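Local structure of diketoreductase (Acinetobacter baylyi, 4E12) at residues A[153-158]-A[182-187]; A[38-43]-A[75-80]. The protein reduces dicarbonyl compounds with NADH and probably also interconverts (3S)-3-hydroxyacyl-CoA and 3-oxoacyl-CoA. All coordinates share one frame; numbering follows the deposited sequence.

Contact 1. Residues A[153-158]-A[182-187]; sequences TAEVMG and IELKKE
Three backbone hydrogen bonds join A154 and V156 to I182 and L184, in the alternating pattern of parallel strands: both the N and the O of V156 reach across, to the residues before and after E183. I182 N gives a nearly straight bond to A154 O (2.8 Å, 176° at the hydrogen), although it stands above the plane of that carbonyl. V156 N meets I182 O at 2.9 Å, and V156 O receives L184 N at 3.0 Å. The CA-H of E155 also leans on I182 O. Farther on the chains part, and a water spans the gap, accepting from G158 N and donating to L184 O.

The apolar contacts lie mostly on the face that carries E155 and I182. These two side chains run side by side in the same direction, E155 CG 3.8 Å from I182 CB, so the methylenes of the glutamate serve as packing surface while its carboxylate goes beyond. Branching at CB lets I182 meet two residues, CG2 beside E155 CG and CG1 against T153 CB and CG2. In M157, chi1 of -172° sets CG anti to the backbone N and chi2 of 180° carries SD straight on, to 3.6 Å from L184 CD2; its flexible thioether also lies against E187 CA. At the far end the contact is no longer purely apolar: the methylene E187 CG lies 3.3 Å from the carbonyl oxygen G158 O.

The buried E155 carboxylate is well satisfied: OE1 bonds ND1 of H143, predicted to be important for catalysis, and OE2 takes the amides of V192 and L193. E155 thus probably orients that histidine. E187 OE1 hydrogen-bonds to S127 OG.

Strands 153-158 and 180-183 form a beta-alpha-beta unit through helix 164-176, whose Y167 packs on V156. Antiparallel strand 139-144 flanks 153-158 on its other edge, while the second subunit packs against T153 and I182.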
loop_
_atom_site.group_PDB
_atom_site.type_symbol
_atom_site.label_atom_id
_atom_site.label_comp_id
_atom_site.label_asym_id
_atom_site.label_seq_id
_atom_site.Cartn_x
_atom_site.Cartn_y
_atom_site.Cartn_z
ATOM N N THR A 153 -3.308 3.007 16.861
ATOM C CA THR A 153 -4.514 2.251 16.557
ATOM C C THR A 153 -4.708 1.123 17.563
ATOM O O THR A 153 -3.739 0.569 18.089
ATOM C CB THR A 153 -4.483 1.654 15.148
ATOM O OG1 THR A 153 -3.311 0.845 14.999
ATOM C CG2 THR A 153 -4.493 2.759 14.105
ATOM N N ALA A 154 -5.967 0.826 17.857
ATOM C CA ALA A 154 -6.331 -0.329 18.664
ATOM C C ALA A 154 -7.405 -1.073 17.894
ATOM O O ALA A 154 -8.551 -0.624 17.798
ATOM C CB ALA A 154 -6.837 0.091 20.043
ATOM N N GLU A 155 -7.015 -2.193 17.296
ATOM C CA GLU A 155 -7.932 -3.011 16.523
ATOM C C GLU A 155 -8.728 -3.921 17.422
ATOM O O GLU A 155 -8.162 -4.792 18.091
ATOM C CB GLU A 155 -7.162 -3.835 15.500
ATOM C CG GLU A 155 -6.538 -2.947 14.426
ATOM C CD GLU A 155 -5.592 -3.689 13.490
ATOM O OE1 GLU A 155 -4.660 -4.355 13.981
ATOM O OE2 GLU A 155 -5.781 -3.601 12.259
ATOM N N VAL A 156 -10.039 -3.712 17.421
ATOM C CA VAL A 156 -10.956 -4.433 18.292
ATOM C C VAL A 156 -11.647 -5.523 17.498
ATOM O O VAL A 156 -12.269 -5.256 16.468
ATOM C CB VAL A 156 -12.035 -3.499 18.872
ATOM C CG1 VAL A 156 -12.960 -4.279 19.816
ATOM C CG2 VAL A 156 -11.379 -2.332 19.608
ATOM N N MET A 157 -11.546 -6.757 17.972
ATOM C CA MET A 157 -12.060 -7.877 17.205
ATOM C C MET A 157 -12.514 -8.989 18.144
ATOM O O MET A 157 -11.689 -9.606 18.823
ATOM C CB MET A 157 -10.945 -8.384 16.285
ATOM C CG MET A 157 -11.342 -9.424 15.261
ATOM S SD MET A 157 -9.929 -9.917 14.253
ATOM C CE MET A 157 -9.124 -11.047 15.381
ATOM N N GLY A 158 -13.818 -9.246 18.176
ATOM C CA GLY A 158 -14.336 -10.314 19.013
ATOM C C GLY A 158 -14.697 -11.574 18.255
ATOM O O GLY A 158 -14.378 -11.715 17.070
ATOM N N ILE A 182 -10.140 0.795 15.936
ATOM C CA ILE A 182 -10.386 0.295 14.600
ATOM C C ILE A 182 -11.332 -0.853 14.813
ATOM O O ILE A 182 -10.940 -1.892 15.358
ATOM C CB ILE A 182 -9.075 -0.189 13.958
ATOM C CG1 ILE A 182 -8.096 0.984 13.837
ATOM C CG2 ILE A 182 -9.336 -0.873 12.612
ATOM C CD1 ILE A 182 -8.636 2.127 13.045
ATOM N N GLU A 183 -12.594 -0.663 14.428
ATOM C CA GLU A 183 -13.626 -1.632 14.785
ATOM C C GLU A 183 -13.851 -2.699 13.713
ATOM O O GLU A 183 -14.366 -2.408 12.629
ATOM C CB GLU A 183 -14.932 -0.905 15.155
ATOM C CG GLU A 183 -14.786 0.034 16.356
ATOM C CD GLU A 183 -16.067 0.797 16.712
ATOM O OE1 GLU A 183 -17.142 0.172 16.818
ATOM O OE2 GLU A 183 -15.997 2.028 16.884
ATOM N N LEU A 184 -13.437 -3.935 14.005
ATOM C CA LEU A 184 -13.731 -5.038 13.112
ATOM C C LEU A 184 -15.039 -5.688 13.513
ATOM O O LEU A 184 -15.379 -5.719 14.699
ATOM C CB LEU A 184 -12.616 -6.077 13.071
ATOM C CG LEU A 184 -11.274 -5.686 12.454
ATOM C CD1 LEU A 184 -10.498 -4.734 13.354
ATOM C CD2 LEU A 184 -10.488 -6.967 12.248
ATOM N N LYS A 185 -15.761 -6.197 12.515
ATOM C CA LYS A 185 -17.121 -6.690 12.701
ATOM C C LYS A 185 -17.162 -8.217 12.746
ATOM O O LYS A 185 -18.132 -8.811 13.223
ATOM C CB LYS A 185 -18.035 -6.134 11.593
ATOM C CG LYS A 185 -18.151 -4.609 11.641
ATOM C CD LYS A 185 -18.840 -4.013 10.422
ATOM C CE LYS A 185 -18.892 -2.487 10.539
ATOM N NZ LYS A 185 -19.512 -1.830 9.353
ATOM N N LYS A 186 -16.096 -8.841 12.261
ATOM C CA LYS A 186 -15.960 -10.288 12.255
ATOM C C LYS A 186 -14.481 -10.612 12.412
ATOM O O LYS A 186 -13.626 -9.773 12.122
ATOM C CB LYS A 186 -16.405 -10.871 10.909
ATOM C CG LYS A 186 -17.848 -10.657 10.527
ATOM C CD LYS A 186 -18.153 -11.405 9.232
ATOM C CE LYS A 186 -19.603 -11.234 8.803
ATOM N NZ LYS A 186 -19.907 -11.969 7.541
ATOM N N GLU A 187 -14.167 -11.823 12.845
ATOM C CA GLU A 187 -12.765 -12.214 12.909
ATOM C C GLU A 187 -12.088 -12.202 11.554
ATOM O O GLU A 187 -12.694 -12.510 10.522
ATOM C CB GLU A 187 -12.579 -13.590 13.515
ATOM C CG GLU A 187 -12.781 -13.670 14.987
ATOM C CD GLU A 187 -12.310 -15.001 15.496
ATOM O OE1 GLU A 187 -12.658 -16.023 14.866
ATOM O OE2 GLU A 187 -11.563 -15.025 16.490
HETATM O O HOH W 1 -16.166 -8.364 16.162
#

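Contact 2. Residues A[38-43]-A[75-80]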
loop_
_atom_site.group_PDB
_atom_site.type_symbol
_atom_site.label_atom_id
_atom_site.label_comp_id
_atom_site.label_asym_id
_atom_site.label_seq_id
_atom_site.Cartn_x
_atom_site.Cartn_y
_atom_site.Cartn_z
ATOM N N ASP A 38 12.350 -11.242 38.927
ATOM C CA ASP A 38 13.292 -10.889 37.870
ATOM C C ASP A 38 12.585 -10.239 36.673
ATOM O O ASP A 38 13.046 -9.215 36.161
ATOM C CB ASP A 38 14.084 -12.105 37.387
ATOM C CG ASP A 38 15.132 -12.556 38.384
ATOM O OD1 ASP A 38 15.433 -11.798 39.336
ATOM O OD2 ASP A 38 15.664 -13.669 38.202
ATOM N N ALA A 39 11.493 -10.838 36.209
ATOM C CA ALA A 39 10.730 -10.251 35.108
ATOM C C ALA A 39 10.108 -8.920 35.540
ATOM O O ALA A 39 9.992 -7.980 34.749
ATOM C CB ALA A 39 9.648 -11.205 34.656
ATOM N N LEU A 40 9.683 -8.837 36.792
ATOM C CA LEU A 40 9.098 -7.590 37.283
ATOM C C LEU A 40 10.131 -6.473 37.395
ATOM O O LEU A 40 9.806 -5.301 37.184
ATOM C CB LEU A 40 8.381 -7.807 38.614
ATOM C CG LEU A 40 7.122 -8.664 38.571
ATOM C CD1 LEU A 40 6.635 -8.876 39.986
ATOM C CD2 LEU A 40 6.052 -8.001 37.725
ATOM N N ASP A 41 11.365 -6.832 37.733
ATOM C CA ASP A 41 12.456 -5.865 37.742
ATOM C C ASP A 41 12.702 -5.322 36.340
ATOM O O ASP A 41 12.913 -4.121 36.163
ATOM C CB ASP A 41 13.748 -6.478 38.288
ATOM C CG ASP A 41 13.687 -6.756 39.790
ATOM O OD1 ASP A 41 12.819 -6.176 40.488
ATOM O OD2 ASP A 41 14.519 -7.558 40.269
ATOM N N ALA A 42 12.661 -6.199 35.341
ATOM C CA ALA A 42 12.893 -5.779 33.963
ATOM C C ALA A 42 11.758 -4.898 33.468
ATOM O O ALA A 42 11.972 -3.983 32.671
ATOM C CB ALA A 42 13.049 -6.985 33.066
ATOM N N ALA A 43 10.553 -5.170 33.949
ATOM C CA ALA A 43 9.374 -4.391 33.579
ATOM C C ALA A 43 9.502 -2.970 34.100
ATOM O O ALA A 43 9.200 -2.007 33.384
ATOM C CB ALA A 43 8.111 -5.038 34.136
ATOM N N TYR A 75 2.975 -3.822 40.648
ATOM C CA TYR A 75 3.637 -4.979 40.059
ATOM C C TYR A 75 3.228 -6.202 40.824
ATOM O O TYR A 75 3.175 -6.178 42.058
ATOM C CB TYR A 75 5.157 -4.860 40.173
ATOM C CG TYR A 75 5.722 -3.640 39.520
ATOM C CD1 TYR A 75 6.313 -3.723 38.261
ATOM C CD2 TYR A 75 5.671 -2.399 40.150
ATOM C CE1 TYR A 75 6.846 -2.606 37.643
ATOM C CE2 TYR A 75 6.196 -1.265 39.535
ATOM C CZ TYR A 75 6.781 -1.383 38.282
ATOM O OH TYR A 75 7.310 -0.295 37.647
ATOM N N SER A 76 2.973 -7.283 40.102
ATOM C CA SER A 76 2.530 -8.510 40.757
ATOM C C SER A 76 3.086 -9.741 40.043
ATOM O O SER A 76 3.169 -9.756 38.810
ATOM C CB SER A 76 1.003 -8.556 40.737
ATOM O OG SER A 76 0.508 -9.700 41.403
ATOM N N ASP A 77 3.472 -10.766 40.807
ATOM C CA ASP A 77 3.791 -12.049 40.186
ATOM C C ASP A 77 2.911 -13.140 40.764
ATOM O O ASP A 77 3.270 -14.320 40.776
ATOM C CB ASP A 77 5.285 -12.403 40.259
ATOM C CG ASP A 77 5.787 -12.650 41.676
ATOM O OD1 ASP A 77 5.039 -12.458 42.668
ATOM O OD2 ASP A 77 6.970 -13.038 41.787
ATOM N N ASP A 78 1.744 -12.728 41.237
ATOM C CA ASP A 78 0.751 -13.647 41.761
ATOM C C ASP A 78 -0.528 -13.399 40.967
ATOM O O ASP A 78 -1.241 -12.432 41.226
ATOM C CB ASP A 78 0.531 -13.345 43.249
ATOM C CG ASP A 78 -0.489 -14.269 43.899
ATOM O OD1 ASP A 78 -1.203 -15.002 43.182
ATOM O OD2 ASP A 78 -0.571 -14.251 45.143
ATOM N N LEU A 79 -0.814 -14.263 39.994
ATOM C CA LEU A 79 -1.924 -14.024 39.065
ATOM C C LEU A 79 -3.251 -13.756 39.788
ATOM O O LEU A 79 -3.962 -12.795 39.468
ATOM C CB LEU A 79 -2.046 -15.191 38.070
ATOM C CG LEU A 79 -3.066 -15.078 36.939
ATOM C CD1 LEU A 79 -2.806 -13.823 36.117
ATOM C CD2 LEU A 79 -2.975 -16.315 36.059
ATOM N N ALA A 80 -3.577 -14.592 40.775
ATOM C CA ALA A 80 -4.807 -14.437 41.541
ATOM C C ALA A 80 -4.910 -13.037 42.136
ATOM O O ALA A 80 -5.958 -12.392 42.039
ATOM C CB ALA A 80 -4.871 -15.490 42.652
#
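L40 reaches from its helix to the backbone of S76, splitting its two methyls over the end of a strand. Its CG is anti to the carbonyl carbon, and chi2 of 175° extends CD1 away from CA while CD2 branches off towards S76 O. CD2 comes 3.5 Å from S76 O and also meets Y75 CB at 4.1 Å, while CD1 lies 3.7 Å from S76 C and 3.8 Å from D77 CB. D77 CG lies between the backbone N and the carbonyl carbon (chi1 66°), leaving CB to meet the leucine. A branched leucine suits this place because one side chain can touch three successive residues.

The Y75 ring meets the helix at L40 and, one turn on, at A43. Its CG lies beside the backbone N, and chi2 of -100° turns the ring so that its CD1-CE1 side approaches L40 O obliquely, both carbons at 4.0 Å. A43 C sits at the ring edge, near its plane; the small alanine also fits against T12, an NAD(+)-binding residue.

The packing belongs to the Rossmann fold: helix 37-57, which follows strand 29-33, lies against strand 74-76, and S76 pairs by backbone bonds with A32 and D34, the latter another NAD(+)-binding residue.

Beyond the strand, S76 OG accepts from D78 N at 3.3 Å, closing an ST turn that leads towards helix 79-82. D78 takes the N-cap position before that helix.

Overall arrangement
Both contacts reach the same mixed sheet, but at its two ends: contact 1 includes strand 180-183 and contact 2 strand 74-76, the outermost strands within the chain. Their centres lie 29 Å apart and they do not touch. Contact 1 is the more buried and joins strand to strand, so backbone hydrogen bonds lead and side chains fill in. Contact 2, farther from the centre of the chain and partly buried, sets a helix against a strand end and relies on apolar packing, with no hydrogen bond across it. One borders the predicted catalytic histidine and the second subunit; the other lies beside the NAD(+)-binding residues T12 and D34.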